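Local structure of VIN1 (Oscarella pearsei, 6BFI) at residues A421-S426 with L438-A442; S496-K501 with V609-E614; E548-N554 with M748-K753; L736-R741 with L760-P764; I743-D749 with A817-R822. The protein binds actin filaments and may play a role in cell-cell adhesion, as a vinculin homolog of a sponge. All coordinates share one frame; numbering follows the deposited sequence.

Contact 1 of 5, residues A421-S426 with L438-A442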
# COMPACT_ATOMS: atom_id res chain seq x y z
N ALA A 421 15.92 4.28 -0.40
CA ALA A 421 14.54 3.83 -0.24
C ALA A 421 13.71 4.18 -1.47
O ALA A 421 12.89 3.38 -1.93
CB ALA A 421 13.92 4.44 1.02
N GLU A 422 13.93 5.38 -2.04
CA GLU A 422 13.20 5.76 -3.24
C GLU A 422 13.56 4.88 -4.42
O GLU A 422 12.69 4.49 -5.21
CB GLU A 422 13.46 7.23 -3.57
CG GLU A 422 12.87 7.68 -4.90
CD GLU A 422 11.36 7.55 -4.95
OE1 GLU A 422 10.70 7.88 -3.94
OE2 GLU A 422 10.83 7.10 -5.99
N LEU A 423 14.85 4.54 -4.56
CA LEU A 423 15.27 3.66 -5.65
C LEU A 423 14.63 2.29 -5.53
O LEU A 423 14.12 1.74 -6.50
CB LEU A 423 16.80 3.53 -5.67
CG LEU A 423 17.36 2.54 -6.70
CD1 LEU A 423 17.04 2.99 -8.11
CD2 LEU A 423 18.86 2.36 -6.52
N VAL A 424 14.65 1.72 -4.32
CA VAL A 424 14.01 0.42 -4.09
C VAL A 424 12.53 0.49 -4.40
O VAL A 424 11.96 -0.41 -5.03
CB VAL A 424 14.27 -0.05 -2.65
CG1 VAL A 424 13.30 -1.16 -2.27
CG2 VAL A 424 15.71 -0.52 -2.50
N ALA A 425 11.87 1.58 -3.99
CA ALA A 425 10.45 1.73 -4.26
C ALA A 425 10.16 1.87 -5.75
O ALA A 425 9.08 1.49 -6.21
CB ALA A 425 9.90 2.94 -3.50
N SER A 426 11.12 2.39 -6.52
CA SER A 426 10.90 2.61 -7.94
C SER A 426 11.33 1.44 -8.82
O SER A 426 10.87 1.35 -9.96
CB SER A 426 11.63 3.87 -8.40
OG SER A 426 10.98 5.04 -7.93
N LEU A 438 6.68 2.55 1.57
CA LEU A 438 8.10 2.87 1.60
C LEU A 438 8.33 4.36 1.38
O LEU A 438 9.07 5.01 2.13
CB LEU A 438 8.84 2.05 0.55
CG LEU A 438 9.91 1.09 1.08
CD1 LEU A 438 10.63 0.41 -0.08
CD2 LEU A 438 10.89 1.82 1.98
N ARG A 439 7.68 4.93 0.36
CA ARG A 439 7.85 6.35 0.09
C ARG A 439 7.37 7.20 1.27
O ARG A 439 7.99 8.22 1.59
CB ARG A 439 7.10 6.74 -1.19
CG ARG A 439 7.62 6.05 -2.44
CD ARG A 439 7.05 6.69 -3.70
NE ARG A 439 7.68 6.19 -4.91
CZ ARG A 439 7.13 5.30 -5.73
NH1 ARG A 439 5.93 4.81 -5.46
NH2 ARG A 439 7.79 4.90 -6.81
N LYS A 440 6.29 6.78 1.92
CA LYS A 440 5.80 7.50 3.09
C LYS A 440 6.84 7.48 4.21
O LYS A 440 7.13 8.51 4.83
CB LYS A 440 4.48 6.90 3.57
CG LYS A 440 3.73 7.76 4.58
CD LYS A 440 2.33 7.22 4.85
CE LYS A 440 2.36 6.01 5.77
NZ LYS A 440 2.74 6.38 7.17
N GLU A 441 7.41 6.30 4.49
CA GLU A 441 8.42 6.21 5.54
C GLU A 441 9.67 7.02 5.20
O GLU A 441 10.32 7.56 6.10
CB GLU A 441 8.78 4.74 5.79
CG GLU A 441 7.59 3.89 6.20
CD GLU A 441 7.97 2.47 6.54
OE1 GLU A 441 7.19 1.81 7.27
OE2 GLU A 441 9.04 2.01 6.10
N ALA A 442 10.00 7.12 3.91
CA ALA A 442 11.13 7.95 3.51
C ALA A 442 10.84 9.43 3.74
O ALA A 442 11.68 10.16 4.29
CB ALA A 442 11.48 7.69 2.04
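Two successive antiparallel helices of a helical bundle, 399-427 and 432-449, meet here as the two arms of an alpha-alpha hairpin; the short segments run at 169° to each other with their axes 9.3 Å apart. Small alanine side chains lie along the interface. Ala-421 presents its methyl to Ala-442, CB to CB 4.2 Å, and the same methyl lies beside CD2 of Leu-438. The other branch of that leucine, CD1, is 3.8 Å from CG1 of Val-424, the two side chains meeting at a slant, while Ala-425 sits against the leucine's CB. Leu-438 thus spans one turn of the facing helix, from Ala-421 to Val-424 and Ala-425.

At the outer margin Arg-439 reaches across with its chain extended from CG to NE. With CG anti to the carbonyl carbon, this extended chain brings the guanidinium over Ala-425, whose CB lies 4.1 Å above one face, offset toward the rim. Glu-422 and Ser-426 hold the edge. NE makes a long, weak but nearly straight bond to Glu-422 OE2 (3.5 Å, 171°), part of a salt bridge whose carboxylate and guanidinium planes are only 25° apart. NH2 adds another weak bond, to Ser-426 OG at 3.4 Å. Two loose grips with a methyl underneath probably orient the guanidinium only loosely.

Helix 466-493 packs on the apolar side of the pair, with Met-486 on Ala-421 and Val-490 on Leu-438, and helix 344-375 reaches Val-424 through Val-372.

Contact 2 of 5, residues S496-K501 with V609-E614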
# COMPACT_ATOMS: atom_id res chain seq x y z
N SER A 496 16.75 -11.12 -0.97
CA SER A 496 17.63 -11.38 0.16
C SER A 496 18.84 -12.21 -0.24
O SER A 496 19.94 -12.01 0.29
CB SER A 496 16.85 -12.07 1.27
OG SER A 496 15.84 -11.21 1.78
N LEU A 497 18.66 -13.16 -1.17
CA LEU A 497 19.79 -13.97 -1.63
C LEU A 497 20.88 -13.10 -2.24
O LEU A 497 22.07 -13.33 -2.02
CB LEU A 497 19.31 -15.02 -2.62
CG LEU A 497 20.38 -15.87 -3.32
CD1 LEU A 497 21.30 -16.53 -2.30
CD2 LEU A 497 19.74 -16.91 -4.21
N GLU A 498 20.48 -12.09 -3.02
CA GLU A 498 21.47 -11.16 -3.58
C GLU A 498 22.17 -10.38 -2.48
O GLU A 498 23.38 -10.13 -2.56
CB GLU A 498 20.80 -10.22 -4.58
CG GLU A 498 20.38 -10.88 -5.88
CD GLU A 498 21.54 -11.44 -6.68
OE1 GLU A 498 22.70 -11.06 -6.41
OE2 GLU A 498 21.30 -12.25 -7.59
N PHE A 499 21.42 -9.97 -1.44
CA PHE A 499 22.05 -9.29 -0.31
C PHE A 499 23.08 -10.19 0.36
O PHE A 499 24.16 -9.74 0.75
CB PHE A 499 20.99 -8.84 0.70
CG PHE A 499 21.53 -7.98 1.82
CD1 PHE A 499 22.08 -8.56 2.96
CD2 PHE A 499 21.49 -6.60 1.73
CE1 PHE A 499 22.58 -7.77 3.98
CE2 PHE A 499 21.99 -5.80 2.75
CZ PHE A 499 22.53 -6.39 3.88
N MET A 500 22.76 -11.48 0.50
CA MET A 500 23.69 -12.41 1.14
C MET A 500 24.92 -12.66 0.27
O MET A 500 26.02 -12.83 0.80
CB MET A 500 22.99 -13.72 1.47
CG MET A 500 21.84 -13.58 2.46
SD MET A 500 22.31 -12.66 3.94
CE MET A 500 20.75 -12.61 4.82
N LYS A 501 24.76 -12.68 -1.05
CA LYS A 501 25.91 -12.85 -1.93
C LYS A 501 26.81 -11.62 -1.89
O LYS A 501 28.02 -11.73 -1.66
CB LYS A 501 25.45 -13.12 -3.37
CG LYS A 501 24.95 -14.54 -3.61
CD LYS A 501 24.50 -14.72 -5.06
CE LYS A 501 24.13 -16.16 -5.35
NZ LYS A 501 23.57 -16.33 -6.73
N VAL A 609 24.58 -18.71 6.45
CA VAL A 609 23.29 -18.04 6.24
C VAL A 609 22.97 -17.98 4.75
O VAL A 609 21.85 -18.29 4.31
CB VAL A 609 23.29 -16.64 6.88
CG1 VAL A 609 21.93 -15.99 6.73
CG2 VAL A 609 23.70 -16.73 8.34
N ARG A 610 23.96 -17.58 3.94
CA ARG A 610 23.79 -17.56 2.49
C ARG A 610 23.43 -18.94 1.96
O ARG A 610 22.69 -19.04 0.97
CB ARG A 610 25.07 -17.05 1.83
CG ARG A 610 24.94 -16.75 0.34
CD ARG A 610 25.42 -17.90 -0.53
NE ARG A 610 26.83 -18.22 -0.31
CZ ARG A 610 27.26 -19.35 0.25
NH1 ARG A 610 26.39 -20.28 0.62
NH2 ARG A 610 28.56 -19.56 0.42
N SER A 611 23.94 -20.00 2.58
CA SER A 611 23.63 -21.35 2.11
C SER A 611 22.19 -21.73 2.44
O SER A 611 21.53 -22.40 1.64
CB SER A 611 24.60 -22.36 2.72
OG SER A 611 24.15 -23.69 2.48
N VAL A 612 21.70 -21.33 3.62
CA VAL A 612 20.31 -21.63 3.97
C VAL A 612 19.36 -20.91 3.02
O VAL A 612 18.45 -21.51 2.44
CB VAL A 612 20.04 -21.27 5.44
CG1 VAL A 612 18.56 -21.45 5.76
CG2 VAL A 612 20.89 -22.13 6.36
N ILE A 613 19.58 -19.60 2.84
CA ILE A 613 18.72 -18.84 1.93
C ILE A 613 18.84 -19.38 0.51
O ILE A 613 17.84 -19.48 -0.22
CB ILE A 613 19.06 -17.34 2.01
CG1 ILE A 613 18.62 -16.78 3.37
CG2 ILE A 613 18.41 -16.58 0.86
CD1 ILE A 613 18.73 -15.28 3.47
N GLU A 614 20.05 -19.77 0.11
CA GLU A 614 20.27 -20.28 -1.24
C GLU A 614 19.53 -21.60 -1.46
O GLU A 614 18.92 -21.80 -2.51
CB GLU A 614 21.77 -20.46 -1.48
CG GLU A 614 22.20 -20.29 -2.92
CD GLU A 614 23.71 -20.36 -3.08
OE1 GLU A 614 24.35 -21.19 -2.40
OE2 GLU A 614 24.26 -19.57 -3.88
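Met-500 and Ile-613 cross at about a right angle, the methionine methyl CE resting 3.6 Å from the isoleucine tip CD1. The methionine leaves its helix with CG anti to the carbonyl carbon (chi1 -62°), which puts CG 3.7 Å from that same CD1, and the bend at chi2 brings CE back to it. CE also reaches CG1 of Val-609 at 4.1 Å, this time at a slant, so the thioether end spans one turn of helix 589-615. Nearer its root, Met-500 CB abuts CG of Arg-610 at 3.8 Å: here the arginine serves through its aliphatic part.

Ile-613 uses its two branches on different residues. While CD1 takes the methionine, CG2 lies 3.9 Å from CB of Leu-497 and equally close to its CA. Leu-497 in turn meets Glu-614 at a slant, its CD1 3.9 Å from the glutamate CG. Beyond it the extended chain of Lys-501 passes Glu-614 roughly perpendicularly, with NZ 4.4 Å from OE2, too far for a salt bridge.

The helices are antiparallel, crossing at -155° with axes 9.4 Å apart, and belong to a helical bundle whose interior continues through Val-541 and Val-544 of helix 524-550, both against Met-500, and Leu-561 of helix 555-569, against Val-609.

No hydrogen bond joins the two segments. Cohesion therefore rests on apolar packing, with the charges kept to the margin: Arg-610 turns its polar end to Glu-504 in a salt bridge, and the attraction between Lys-501 and Glu-614 is probably modest.

Contact 3 of 5, residues E548-N554 with M748-K753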
# COMPACT_ATOMS: atom_id res chain seq x y z
N GLU A 548 13.91 -12.15 6.63
CA GLU A 548 13.56 -13.26 5.74
C GLU A 548 12.91 -14.40 6.51
O GLU A 548 11.99 -15.06 5.99
CB GLU A 548 14.80 -13.74 4.99
CG GLU A 548 14.68 -13.61 3.49
CD GLU A 548 13.51 -14.39 2.91
OE1 GLU A 548 13.62 -15.63 2.80
OE2 GLU A 548 12.49 -13.76 2.58
N ALA A 549 13.38 -14.67 7.73
CA ALA A 549 12.78 -15.73 8.53
C ALA A 549 11.36 -15.36 8.96
O ALA A 549 10.46 -16.20 8.92
CB ALA A 549 13.65 -16.02 9.75
N ASP A 550 11.15 -14.10 9.36
CA ASP A 550 9.81 -13.66 9.76
C ASP A 550 8.81 -13.79 8.62
O ASP A 550 7.64 -14.11 8.86
CB ASP A 550 9.86 -12.22 10.25
CG ASP A 550 10.56 -12.08 11.58
OD1 ASP A 550 11.19 -13.06 12.03
OD2 ASP A 550 10.48 -10.98 12.17
N ASN A 551 9.24 -13.55 7.38
CA ASN A 551 8.35 -13.54 6.23
C ASN A 551 7.91 -14.93 5.79
O ASN A 551 7.05 -15.04 4.91
CB ASN A 551 9.02 -12.81 5.07
CG ASN A 551 8.08 -12.55 3.91
OD1 ASN A 551 7.14 -11.76 4.02
ND2 ASN A 551 8.32 -13.23 2.79
N SER A 552 8.46 -15.99 6.38
CA SER A 552 8.15 -17.35 5.98
C SER A 552 7.36 -18.06 7.07
O SER A 552 7.66 -17.92 8.26
CB SER A 552 9.42 -18.14 5.66
OG SER A 552 9.11 -19.49 5.33
N GLU A 553 6.36 -18.83 6.66
CA GLU A 553 5.61 -19.70 7.56
C GLU A 553 6.09 -21.14 7.50
O GLU A 553 5.41 -22.04 8.01
CB GLU A 553 4.11 -19.63 7.25
CG GLU A 553 3.53 -18.23 7.35
CD GLU A 553 2.13 -18.22 7.95
OE1 GLU A 553 1.51 -19.30 8.03
OE2 GLU A 553 1.65 -17.13 8.33
N ASN A 554 7.25 -21.39 6.89
CA ASN A 554 7.85 -22.71 6.79
C ASN A 554 8.71 -22.96 8.02
O ASN A 554 9.82 -22.42 8.13
CB ASN A 554 8.68 -22.82 5.51
CG ASN A 554 9.22 -24.22 5.28
OD1 ASN A 554 8.82 -25.18 5.94
ND2 ASN A 554 10.14 -24.34 4.33
N MET A 748 2.99 -19.60 1.99
CA MET A 748 4.02 -19.49 3.01
C MET A 748 4.90 -18.26 2.83
O MET A 748 5.95 -18.16 3.46
CB MET A 748 4.88 -20.75 3.02
CG MET A 748 4.12 -22.02 2.69
SD MET A 748 5.05 -23.52 3.07
CE MET A 748 4.88 -23.57 4.85
N ASP A 749 4.49 -17.32 1.98
CA ASP A 749 5.22 -16.08 1.73
C ASP A 749 4.34 -14.94 2.23
O ASP A 749 3.39 -14.54 1.55
CB ASP A 749 5.56 -15.94 0.25
CG ASP A 749 6.61 -14.88 -0.01
OD1 ASP A 749 6.81 -14.01 0.86
OD2 ASP A 749 7.24 -14.92 -1.09
N LYS A 750 4.66 -14.41 3.41
CA LYS A 750 3.80 -13.42 4.04
C LYS A 750 3.72 -12.14 3.22
O LYS A 750 2.74 -11.39 3.33
CB LYS A 750 4.28 -13.12 5.46
CG LYS A 750 4.12 -14.29 6.43
CD LYS A 750 4.61 -13.92 7.82
CE LYS A 750 4.47 -15.10 8.78
NZ LYS A 750 5.02 -14.79 10.13
N ARG A 751 4.74 -11.86 2.41
CA ARG A 751 4.69 -10.69 1.54
C ARG A 751 3.59 -10.84 0.50
O ARG A 751 2.71 -9.97 0.37
CB ARG A 751 6.06 -10.48 0.88
CG ARG A 751 6.93 -9.46 1.59
CD ARG A 751 8.37 -9.93 1.73
NE ARG A 751 9.00 -10.22 0.44
CZ ARG A 751 10.21 -10.76 0.30
NH1 ARG A 751 10.92 -11.06 1.38
NH2 ARG A 751 10.71 -10.99 -0.90
N ALA A 752 3.60 -11.94 -0.25
CA ALA A 752 2.57 -12.18 -1.25
C ALA A 752 1.22 -12.46 -0.60
O ALA A 752 0.17 -12.06 -1.12
CB ALA A 752 2.98 -13.33 -2.17
N LYS A 753 1.24 -13.16 0.54
CA LYS A 753 0.02 -13.39 1.32
C LYS A 753 -0.67 -12.07 1.64
O LYS A 753 -1.86 -11.88 1.34
CB LYS A 753 0.38 -14.14 2.60
CG LYS A 753 -0.76 -14.88 3.29
CD LYS A 753 -0.28 -15.40 4.64
CE LYS A 753 -1.21 -16.47 5.20
NZ LYS A 753 -1.08 -17.77 4.48
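Asn-551 turns its amide into the start of helix 750-760, where ND2 donates to Asp-749 OD1 at 2.6 Å. The asparagine CG stands anti to the backbone N (chi1 -171°), which carries the amide across to the aspartate; the two planes are 81° apart, and the syn side of OD1 is met 33° out of the carboxylate plane. The amide OD1 lies 2.9 Å from Arg-751 N and also close to Arg-751 CD. Arg-751, bent at chi2 and chi3, has its guanidinium inclined at a small angle to the asparagine amide plane and sends NH1 to Glu-548 OE2, a salt bridge of 3.3 Å in which carboxylate and guanidinium stand steeply to each other.

Past the end of helix 524-550, the chain pairs with the residues leading into helix 750-760 through a single beta bridge, Ser-552 with Asp-749. Lys-750 N gives Asn-551 O a 2.9 Å bond in the carbonyl plane, and Glu-553 N reaches Met-748 O. Asp-749 is the N-cap of its helix, its OD1 weakly accepting from Arg-751 N; Ser-552 OG closes an ST turn onto Asn-554 N.

Fully extended beyond CG, Lys-750 runs past Asn-551 O and places NZ 3.0 Å from Asp-550 O, nearly along the C=O axis. Its CE lies 3.5 Å from Glu-553 OE2, the two side chains crossing at about a right angle. An alanine here would lack the amine and is likely to leave Asp-550 O without this donor and Glu-553 without its nearby positive charge. Met-748, bent at chi3, tucks CE against Asn-554 CA at 3.7 Å.

Contact 4 of 5, residues L736-R741 with L760-P764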
# COMPACT_ATOMS: atom_id res chain seq x y z
N LEU A 736 -15.22 -15.84 -5.46
CA LEU A 736 -13.84 -15.46 -5.74
C LEU A 736 -13.09 -15.15 -4.45
O LEU A 736 -11.93 -15.53 -4.29
CB LEU A 736 -13.80 -14.27 -6.68
CG LEU A 736 -12.40 -13.68 -6.94
CD1 LEU A 736 -11.57 -14.64 -7.78
CD2 LEU A 736 -12.49 -12.32 -7.60
N LEU A 737 -13.75 -14.46 -3.51
CA LEU A 737 -13.10 -14.16 -2.24
C LEU A 737 -12.84 -15.44 -1.45
O LEU A 737 -11.79 -15.56 -0.80
CB LEU A 737 -13.95 -13.18 -1.43
CG LEU A 737 -13.25 -12.40 -0.31
CD1 LEU A 737 -13.97 -11.09 -0.08
CD2 LEU A 737 -13.18 -13.20 0.99
N LYS A 738 -13.77 -16.39 -1.50
CA LYS A 738 -13.55 -17.66 -0.80
C LYS A 738 -12.34 -18.40 -1.37
O LYS A 738 -11.43 -18.80 -0.63
CB LYS A 738 -14.80 -18.53 -0.88
CG LYS A 738 -15.87 -18.16 0.14
CD LYS A 738 -17.03 -19.15 0.10
CE LYS A 738 -18.04 -18.85 1.20
NZ LYS A 738 -19.19 -19.80 1.17
N LEU A 739 -12.31 -18.59 -2.70
CA LEU A 739 -11.23 -19.35 -3.31
C LEU A 739 -9.89 -18.65 -3.13
O LEU A 739 -8.90 -19.27 -2.70
CB LEU A 739 -11.52 -19.58 -4.79
CG LEU A 739 -10.44 -20.34 -5.56
CD1 LEU A 739 -10.17 -21.69 -4.91
CD2 LEU A 739 -10.85 -20.52 -7.02
N ALA A 740 -9.82 -17.36 -3.46
CA ALA A 740 -8.57 -16.62 -3.32
C ALA A 740 -8.12 -16.57 -1.86
O ALA A 740 -6.92 -16.52 -1.59
CB ALA A 740 -8.72 -15.22 -3.89
N ARG A 741 -9.07 -16.59 -0.92
CA ARG A 741 -8.70 -16.70 0.48
C ARG A 741 -8.10 -18.07 0.79
O ARG A 741 -7.16 -18.18 1.58
CB ARG A 741 -9.91 -16.42 1.37
CG ARG A 741 -9.63 -16.55 2.86
CD ARG A 741 -10.62 -15.75 3.68
NE ARG A 741 -10.38 -15.89 5.11
CZ ARG A 741 -10.91 -15.10 6.04
NH1 ARG A 741 -11.72 -14.11 5.68
NH2 ARG A 741 -10.63 -15.30 7.32
N LEU A 760 -8.25 -8.65 -1.30
CA LEU A 760 -9.48 -9.35 -0.98
C LEU A 760 -10.33 -8.63 0.06
O LEU A 760 -11.55 -8.83 0.10
CB LEU A 760 -9.17 -10.76 -0.47
CG LEU A 760 -8.71 -11.82 -1.47
CD1 LEU A 760 -8.93 -13.21 -0.88
CD2 LEU A 760 -9.43 -11.68 -2.80
N ASP A 761 -9.72 -7.78 0.91
CA ASP A 761 -10.46 -7.23 2.04
C ASP A 761 -11.47 -6.16 1.63
O ASP A 761 -12.41 -5.90 2.40
CB ASP A 761 -9.49 -6.65 3.07
CG ASP A 761 -8.86 -7.73 3.94
OD1 ASP A 761 -9.52 -8.77 4.16
OD2 ASP A 761 -7.72 -7.54 4.40
N ARG A 762 -11.32 -5.54 0.46
CA ARG A 762 -12.25 -4.50 0.04
C ARG A 762 -13.29 -4.99 -0.96
O ARG A 762 -14.18 -4.21 -1.34
CB ARG A 762 -11.48 -3.30 -0.54
CG ARG A 762 -10.61 -3.60 -1.75
CD ARG A 762 -9.85 -2.34 -2.16
NE ARG A 762 -9.20 -2.47 -3.47
CZ ARG A 762 -7.91 -2.73 -3.64
NH1 ARG A 762 -7.11 -2.89 -2.59
NH2 ARG A 762 -7.41 -2.82 -4.87
N ILE A 763 -13.23 -6.25 -1.39
CA ILE A 763 -14.20 -6.77 -2.35
C ILE A 763 -15.63 -6.76 -1.82
O ILE A 763 -16.54 -6.31 -2.54
CB ILE A 763 -13.77 -8.16 -2.85
CG1 ILE A 763 -12.47 -8.05 -3.66
CG2 ILE A 763 -14.87 -8.79 -3.69
CD1 ILE A 763 -12.04 -9.36 -4.29
N PRO A 764 -15.92 -7.24 -0.59
CA PRO A 764 -17.33 -7.31 -0.17
C PRO A 764 -18.05 -5.98 -0.18
O PRO A 764 -19.20 -5.90 -0.65
CB PRO A 764 -17.24 -7.90 1.25
CG PRO A 764 -15.85 -7.61 1.70
CD PRO A 764 -15.02 -7.74 0.46
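Leu-760 pushes its forked end into a shallow hollow on helix 718-745, formed by the Ala-740 methyl and the backbone leading into Arg-741. Both prongs touch the alanine: CD1 is 3.6 Å from Ala-740 CB, and CD2 3.8 Å from the same methyl. CD1 goes deeper, to 3.4 Å from Arg-741 N, a fit to which the small alanine side chain probably contributes.

The matching bump comes the other way. Leu-737, with CG anti to the backbone N (chi1 -160°), lays CD1 against the flank of the type I turn from Leu-760 to Ile-763. There CD1 meets Leu-760 O at 3.3 Å, Ile-763 CB at 4.0 Å and, across at about a right angle, Pro-764 CD at 3.6 Å. The two leucines thus interlock, each seated beside the other's backbone. Leu-736 only grazes the tip of Ile-763.

Helix 786-817 backs this junction between helix 718-745 and the start of helix 763-778, Val-810 touching Leu-760 and Thr-806 touching Ile-763. With no hydrogen bond across the two segments, the contact is held by shape and apolar burial, so it probably depends on close fit more than on directional bonds.

Contact 5 of 5, residues I743-D749 with A817-R822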
# COMPACT_ATOMS: atom_id res chain seq x y z
N ILE A 743 -6.35 -19.68 -1.31
CA ILE A 743 -5.00 -19.59 -1.86
C ILE A 743 -4.08 -18.82 -0.92
O ILE A 743 -2.93 -19.22 -0.68
CB ILE A 743 -5.04 -18.95 -3.26
CG1 ILE A 743 -5.68 -19.92 -4.26
CG2 ILE A 743 -3.65 -18.54 -3.72
CD1 ILE A 743 -6.44 -19.24 -5.36
N ALA A 744 -4.57 -17.72 -0.36
CA ALA A 744 -3.76 -16.94 0.57
C ALA A 744 -3.44 -17.72 1.84
O ALA A 744 -2.37 -17.54 2.42
CB ALA A 744 -4.46 -15.62 0.91
N ASN A 745 -4.36 -18.58 2.28
CA ASN A 745 -4.14 -19.30 3.53
C ASN A 745 -3.00 -20.31 3.41
O ASN A 745 -2.18 -20.44 4.32
CB ASN A 745 -5.43 -20.00 3.95
CG ASN A 745 -5.37 -20.52 5.38
OD1 ASN A 745 -4.96 -21.66 5.62
ND2 ASN A 745 -5.78 -19.69 6.33
N ALA A 746 -2.93 -21.02 2.28
CA ALA A 746 -1.90 -22.03 2.08
C ALA A 746 -0.59 -21.46 1.55
O ALA A 746 0.31 -22.22 1.18
CB ALA A 746 -2.41 -23.11 1.12
N CYS A 747 -0.46 -20.13 1.51
CA CYS A 747 0.76 -19.48 1.05
C CYS A 747 1.72 -19.28 2.22
O CYS A 747 1.31 -18.85 3.30
CB CYS A 747 0.43 -18.14 0.40
SG CYS A 747 1.87 -17.22 -0.20
N MET A 748 2.99 -19.60 1.99
CA MET A 748 4.02 -19.49 3.01
C MET A 748 4.90 -18.26 2.83
O MET A 748 5.95 -18.16 3.46
CB MET A 748 4.88 -20.75 3.02
CG MET A 748 4.12 -22.02 2.69
SD MET A 748 5.05 -23.52 3.07
CE MET A 748 4.88 -23.57 4.85
N ASP A 749 4.49 -17.32 1.98
CA ASP A 749 5.22 -16.08 1.73
C ASP A 749 4.34 -14.94 2.23
O ASP A 749 3.39 -14.54 1.55
CB ASP A 749 5.56 -15.94 0.25
CG ASP A 749 6.61 -14.88 -0.01
OD1 ASP A 749 6.81 -14.01 0.86
OD2 ASP A 749 7.24 -14.92 -1.09
N ALA A 817 0.93 -15.64 -5.29
CA ALA A 817 0.80 -16.41 -4.06
C ALA A 817 0.96 -17.91 -4.29
O ALA A 817 1.30 -18.64 -3.35
CB ALA A 817 -0.56 -16.13 -3.40
N CYS A 818 0.72 -18.38 -5.52
CA CYS A 818 0.86 -19.80 -5.83
C CYS A 818 2.30 -20.22 -6.09
O CYS A 818 2.53 -21.31 -6.64
CB CYS A 818 -0.01 -20.16 -7.05
SG CYS A 818 -1.79 -20.10 -6.74
N ILE A 819 3.28 -19.41 -5.70
CA ILE A 819 4.68 -19.75 -5.95
C ILE A 819 5.27 -20.58 -4.81
O ILE A 819 6.00 -21.54 -5.05
CB ILE A 819 5.50 -18.46 -6.18
CG1 ILE A 819 4.98 -17.71 -7.41
CG2 ILE A 819 6.98 -18.78 -6.34
CD1 ILE A 819 5.55 -16.32 -7.57
N ARG A 820 4.95 -20.24 -3.56
CA ARG A 820 5.44 -20.96 -2.39
C ARG A 820 4.24 -21.48 -1.61
O ARG A 820 3.86 -20.93 -0.57
CB ARG A 820 6.33 -20.06 -1.52
CG ARG A 820 7.69 -19.76 -2.12
CD ARG A 820 8.58 -19.04 -1.12
NE ARG A 820 9.92 -18.78 -1.65
CZ ARG A 820 10.93 -19.64 -1.58
NH1 ARG A 820 10.76 -20.82 -1.00
NH2 ARG A 820 12.11 -19.32 -2.10
N LEU A 821 3.64 -22.55 -2.12
CA LEU A 821 2.51 -23.20 -1.46
C LEU A 821 3.00 -24.38 -0.63
O LEU A 821 4.05 -24.97 -0.90
CB LEU A 821 1.49 -23.69 -2.49
CG LEU A 821 0.70 -22.62 -3.25
CD1 LEU A 821 -0.25 -23.27 -4.25
CD2 LEU A 821 -0.06 -21.73 -2.29
N ARG A 822 2.22 -24.72 0.39
CA ARG A 822 2.50 -25.91 1.18
C ARG A 822 2.36 -27.15 0.31
O ARG A 822 1.46 -27.23 -0.53
CB ARG A 822 1.56 -25.99 2.38
CG ARG A 822 1.70 -24.81 3.33
CD ARG A 822 0.35 -24.36 3.87
NE ARG A 822 -0.29 -25.39 4.70
CZ ARG A 822 -1.47 -25.24 5.29
NH1 ARG A 822 -2.15 -24.11 5.13
NH2 ARG A 822 -1.97 -26.22 6.02
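Ile-743, in the last turn of helix 718-745, points CG2 at the end of helix 786-817, where it lies 3.9 Å from Ala-817 CB and equally near Cys-818 SG. Two residues on, Asn-745 sends OD1 to the edge of the Arg-822 guanidinium, in its plane but 3.8 Å from NH1, a loose approach to a poorly ordered side chain. At Ala-746 the chain leaves the helix. Its carbonyl accepts from Arg-822 N at 3.2 Å and also faces Leu-821, the leucine's CD2 lying 3.5 Å from that oxygen.

Cys-747 forms a single beta bridge with Leu-821. SG lies anti to the backbone N (chi1 179°), a setting that brings it 3.5 Å from Ala-817 O and lets it accept from Asp-749 N at 3.4 Å. A valine in its place would have no sulfur, and would probably cost Asp-749 N this acceptor and disturb the packing on Ala-817.

Met-748 N donates to Arg-820 O at 3.0 Å, an almost straight bond of 169°. Its sulfur lies 3.6 Å from Arg-822 CG, the side chains crossing at about a right angle. Asp-749 OD2 comes near the aliphatic part of Arg-820, but its other oxygen is taken by Asn-551, and the arginine's end binds Asn-616 O.

The two backbone bonds make up the bridge, with Cys-747 and Leu-821 as its non-hydrogen-bonded antiparallel pair. It is a minimal beta-type pairing between loops: in this predominantly helical protein of the vinculin family, which has no regular strands, it ties the turn after helix 718-745 to the segment following helix 786-817.

Contact 1 closes before any other opens along the chain and stands apart, its centre 21 Å or more from the rest. Contacts 2 and 3 follow; they touch where Ser-496 packs on Glu-548, at neighbouring ends of helices 496-519 and 524-550. Contacts 3 and 5 are closest, with centres 9 Å apart, sharing Met-748 and Asp-749, and Lys-753 probably hydrogen-bonds to Cys-747 O. Contacts 4 and 5 both use helix 718-745, about 15 Å apart between centres, and their segments alternate in sequence. Residues 746-749 pair with both 548-554 and 817-822, and so probably help join the C-terminal helices to helix 524-550, while contacts 1 and 2 pack helices within bundles.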